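Local coordinates for protein gamma-hexachlorocyclohexane dehydrochlorinase (Sphingomonas paucimobilis, PDB 3A76) that catalyses two successive dehydrochlorinations of the pollutant gamma-hexachlorocyclohexane (lindane), giving a tetrachlorocyclohexadiene, and works as a homotrimer, at residues Met87-Leu98 against Ile111-Glu122. Residues are numbered along the deposited sequence; the frame is centred on the assembly and turned at random.
Sequences MFHECIHYGTNL and IGDVLLLGNLVE
The carbonyl oxygen of Met-87 is held by two groups: Val-121 N donates to it at 2.8 Å, and a water that also accepts from Glu-122 N donates a second bond. These bonds lie at the open end of an antiparallel beta hairpin in the SnoaL-like barrel, away from its turn. From Ile-92 to Thr-96 the strands are joined by paired backbone bonds, such as Tyr-94 N to Leu-115 O at 2.6 Å. Gly-118 lets the strands close up, its CA lying 3.8 Å from Cys-91 CA. Near this glycine the Phe-88 ring lies between Leu-120 CD2 over one face and Cys-91 CB over the other. Phe-88 CZ meets Leu-116 CD2 at 4.0 Å. With an alanine here, a gap beside Gly-118 is likely to open, and the Leu-116 and Leu-120 methyls would lose their ring contact. His-89 turns its ring face to Val-121 CG2, 3.6 Å above the ring centre.

His-93, the inferred proton acceptor, lies on the same face of the sheet as Leu-116 and touches bound spermidine. His-93 ND1 hydrogen-bonds to Asp-45 OD1 of helix 22-45. The Tyr-94 side chain lies on the opposite face, at the trimer interface, where Tyr-94 OH hydrogen-bonds to Val-114 O of a second subunit. With CG beside its own backbone N (chi1 -69°), the His-93 ring sits against Leu-116, whose CD1 comes within 3.2 Å of His-93 NE2 over one ring face, while Val-114 CG2 meets the ring edge.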
# COMPACT_ATOMS: atom_id res chain seq x y z
N MET B 87 -9.00 -16.34 -15.87
CA MET B 87 -8.11 -17.07 -14.94
C MET B 87 -8.61 -17.11 -13.48
O MET B 87 -8.39 -18.09 -12.76
CB MET B 87 -6.71 -16.45 -14.99
CG MET B 87 -5.63 -17.22 -14.24
SD MET B 87 -3.98 -16.49 -14.43
CE MET B 87 -3.48 -17.23 -15.99
N PHE B 88 -9.27 -16.03 -13.07
CA PHE B 88 -9.68 -15.83 -11.67
C PHE B 88 -11.19 -15.65 -11.55
O PHE B 88 -11.82 -15.03 -12.42
CB PHE B 88 -9.08 -14.53 -11.14
CG PHE B 88 -7.60 -14.57 -10.91
CD1 PHE B 88 -7.09 -14.97 -9.68
CD2 PHE B 88 -6.71 -14.10 -11.89
CE1 PHE B 88 -5.73 -14.97 -9.44
CE2 PHE B 88 -5.34 -14.11 -11.66
CZ PHE B 88 -4.84 -14.54 -10.44
N HIS B 89 -11.78 -16.14 -10.47
CA HIS B 89 -13.16 -15.75 -10.16
C HIS B 89 -13.19 -14.27 -9.77
O HIS B 89 -13.97 -13.48 -10.30
CB HIS B 89 -13.77 -16.64 -9.08
CG HIS B 89 -14.11 -18.00 -9.58
ND1 HIS B 89 -15.03 -18.21 -10.59
CD2 HIS B 89 -13.62 -19.22 -9.25
CE1 HIS B 89 -15.11 -19.51 -10.84
NE2 HIS B 89 -14.26 -20.14 -10.05
N GLU B 90 -12.30 -13.93 -8.85
CA GLU B 90 -11.91 -12.55 -8.60
C GLU B 90 -10.48 -12.50 -8.09
O GLU B 90 -9.89 -13.52 -7.71
CB GLU B 90 -12.85 -11.79 -7.63
CG GLU B 90 -13.76 -12.56 -6.63
CD GLU B 90 -13.22 -13.86 -6.08
OE1 GLU B 90 -12.06 -13.93 -5.66
OE2 GLU B 90 -13.99 -14.84 -6.05
N CYS B 91 -9.93 -11.31 -8.06
CA CYS B 91 -8.62 -11.10 -7.48
C CYS B 91 -8.56 -9.68 -6.98
O CYS B 91 -9.39 -8.84 -7.35
CB CYS B 91 -7.52 -11.35 -8.52
SG CYS B 91 -7.66 -10.27 -9.91
N ILE B 92 -7.56 -9.40 -6.16
CA ILE B 92 -7.30 -8.03 -5.75
C ILE B 92 -5.78 -7.74 -5.71
O ILE B 92 -5.03 -8.49 -5.11
CB ILE B 92 -8.01 -7.71 -4.39
CG1 ILE B 92 -7.96 -6.21 -4.10
CG2 ILE B 92 -7.53 -8.63 -3.23
CD1 ILE B 92 -6.79 -5.85 -3.41
N HIS B 93 -5.37 -6.65 -6.36
CA HIS B 93 -3.99 -6.16 -6.37
C HIS B 93 -3.75 -5.03 -5.36
O HIS B 93 -4.38 -3.97 -5.45
CB HIS B 93 -3.63 -5.59 -7.75
CG HIS B 93 -3.53 -6.62 -8.83
ND1 HIS B 93 -4.63 -7.15 -9.46
CD2 HIS B 93 -2.45 -7.18 -9.43
CE1 HIS B 93 -4.24 -8.00 -10.39
NE2 HIS B 93 -2.92 -8.04 -10.39
N TYR B 94 -2.84 -5.24 -4.42
CA TYR B 94 -2.39 -4.16 -3.53
C TYR B 94 -1.02 -3.62 -3.96
O TYR B 94 0.01 -4.24 -3.69
CB TYR B 94 -2.32 -4.63 -2.06
CG TYR B 94 -3.61 -5.17 -1.47
CD1 TYR B 94 -4.61 -4.30 -1.02
CD2 TYR B 94 -3.81 -6.54 -1.30
CE1 TYR B 94 -5.79 -4.78 -0.47
CE2 TYR B 94 -4.99 -7.03 -0.74
CZ TYR B 94 -5.98 -6.14 -0.32
OH TYR B 94 -7.15 -6.61 0.25
N GLY B 95 -1.03 -2.47 -4.62
CA GLY B 95 0.15 -1.78 -5.09
C GLY B 95 0.71 -0.79 -4.10
O GLY B 95 -0.00 0.09 -3.60
N THR B 96 2.01 -0.95 -3.84
CA THR B 96 2.75 -0.18 -2.85
C THR B 96 4.15 0.13 -3.43
O THR B 96 4.55 -0.44 -4.48
CB THR B 96 2.97 -0.98 -1.52
OG1 THR B 96 3.81 -2.10 -1.79
CG2 THR B 96 1.68 -1.53 -0.95
N ASN B 97 4.88 1.00 -2.72
CA ASN B 97 6.32 1.28 -2.94
C ASN B 97 6.69 1.84 -4.31
O ASN B 97 7.81 1.64 -4.77
CB ASN B 97 7.18 0.04 -2.70
CG ASN B 97 6.97 -0.59 -1.35
OD1 ASN B 97 7.21 -1.78 -1.19
ND2 ASN B 97 6.52 0.21 -0.37
N LEU B 98 5.76 2.54 -4.95
CA LEU B 98 5.99 3.16 -6.25
C LEU B 98 7.14 4.14 -6.09
O LEU B 98 7.07 5.08 -5.32
CB LEU B 98 4.76 3.92 -6.73
CG LEU B 98 4.42 3.99 -8.23
CD1 LEU B 98 3.95 5.38 -8.60
CD2 LEU B 98 5.52 3.55 -9.18
N ILE B 111 9.64 1.71 -10.42
CA ILE B 111 9.50 0.37 -9.82
C ILE B 111 8.35 0.40 -8.79
O ILE B 111 8.06 1.44 -8.21
CB ILE B 111 10.81 -0.16 -9.15
CG1 ILE B 111 11.51 0.95 -8.36
CG2 ILE B 111 11.76 -0.81 -10.18
CD1 ILE B 111 12.62 0.44 -7.48
N GLY B 112 7.72 -0.74 -8.60
CA GLY B 112 6.63 -0.88 -7.65
C GLY B 112 6.50 -2.32 -7.24
O GLY B 112 6.97 -3.23 -7.92
N ASP B 113 5.87 -2.53 -6.09
CA ASP B 113 5.65 -3.88 -5.61
C ASP B 113 4.15 -4.15 -5.52
O ASP B 113 3.37 -3.26 -5.26
CB ASP B 113 6.33 -4.05 -4.25
CG ASP B 113 7.84 -3.96 -4.35
OD1 ASP B 113 8.45 -4.85 -5.00
OD2 ASP B 113 8.39 -2.99 -3.78
N VAL B 114 3.73 -5.38 -5.78
CA VAL B 114 2.30 -5.67 -5.67
C VAL B 114 2.09 -6.94 -4.89
O VAL B 114 2.84 -7.89 -5.03
CB VAL B 114 1.58 -5.76 -7.07
CG1 VAL B 114 2.06 -6.96 -7.90
CG2 VAL B 114 0.03 -5.77 -6.90
N LEU B 115 1.06 -6.92 -4.05
CA LEU B 115 0.56 -8.12 -3.42
C LEU B 115 -0.81 -8.41 -4.02
O LEU B 115 -1.74 -7.57 -3.95
CB LEU B 115 0.48 -7.91 -1.91
CG LEU B 115 0.35 -9.04 -0.88
CD1 LEU B 115 -1.01 -9.01 -0.23
CD2 LEU B 115 0.76 -10.43 -1.39
N LEU B 116 -0.92 -9.60 -4.63
CA LEU B 116 -2.15 -10.07 -5.23
C LEU B 116 -2.73 -11.25 -4.47
O LEU B 116 -2.06 -12.28 -4.29
CB LEU B 116 -1.94 -10.48 -6.70
CG LEU B 116 -3.10 -11.11 -7.51
CD1 LEU B 116 -2.94 -10.90 -8.99
CD2 LEU B 116 -3.25 -12.63 -7.25
N LEU B 117 -3.99 -11.12 -4.07
CA LEU B 117 -4.80 -12.23 -3.54
C LEU B 117 -5.95 -12.51 -4.49
O LEU B 117 -6.63 -11.59 -4.93
CB LEU B 117 -5.36 -11.85 -2.17
CG LEU B 117 -4.39 -11.36 -1.12
CD1 LEU B 117 -5.15 -10.88 0.12
CD2 LEU B 117 -3.41 -12.46 -0.79
N GLY B 118 -6.18 -13.78 -4.81
CA GLY B 118 -7.26 -14.14 -5.72
C GLY B 118 -7.73 -15.57 -5.63
O GLY B 118 -7.13 -16.38 -4.94
N ASN B 119 -8.82 -15.87 -6.33
CA ASN B 119 -9.26 -17.25 -6.49
C ASN B 119 -9.14 -17.66 -7.94
O ASN B 119 -9.78 -17.06 -8.81
CB ASN B 119 -10.70 -17.46 -6.01
CG ASN B 119 -10.81 -17.63 -4.51
OD1 ASN B 119 -10.12 -18.44 -3.92
ND2 ASN B 119 -11.71 -16.87 -3.90
N LEU B 120 -8.34 -18.68 -8.21
CA LEU B 120 -8.21 -19.23 -9.56
C LEU B 120 -9.44 -20.03 -9.94
O LEU B 120 -9.88 -20.86 -9.17
CB LEU B 120 -6.98 -20.13 -9.65
CG LEU B 120 -5.61 -19.47 -9.49
CD1 LEU B 120 -4.55 -20.55 -9.36
CD2 LEU B 120 -5.31 -18.51 -10.64
N VAL B 121 -9.99 -19.78 -11.12
CA VAL B 121 -11.10 -20.58 -11.63
C VAL B 121 -10.71 -22.06 -11.68
O VAL B 121 -11.48 -22.93 -11.27
CB VAL B 121 -11.58 -20.10 -13.02
CG1 VAL B 121 -12.59 -21.09 -13.62
CG2 VAL B 121 -12.19 -18.72 -12.91
N GLU B 122 -9.50 -22.33 -12.18
CA GLU B 122 -8.95 -23.68 -12.23
C GLU B 122 -8.71 -24.18 -10.80
O GLU B 122 -7.73 -23.81 -10.15
CB GLU B 122 -7.64 -23.71 -13.06
CG GLU B 122 -7.18 -25.10 -13.53
CD GLU B 122 -7.96 -25.60 -14.76
OE1 GLU B 122 -9.16 -25.95 -14.62
OE2 GLU B 122 -7.36 -25.67 -15.86
O HOH W 1 -7.81 -20.48 -13.29
O HOH W 2 9.13 -0.86 -5.39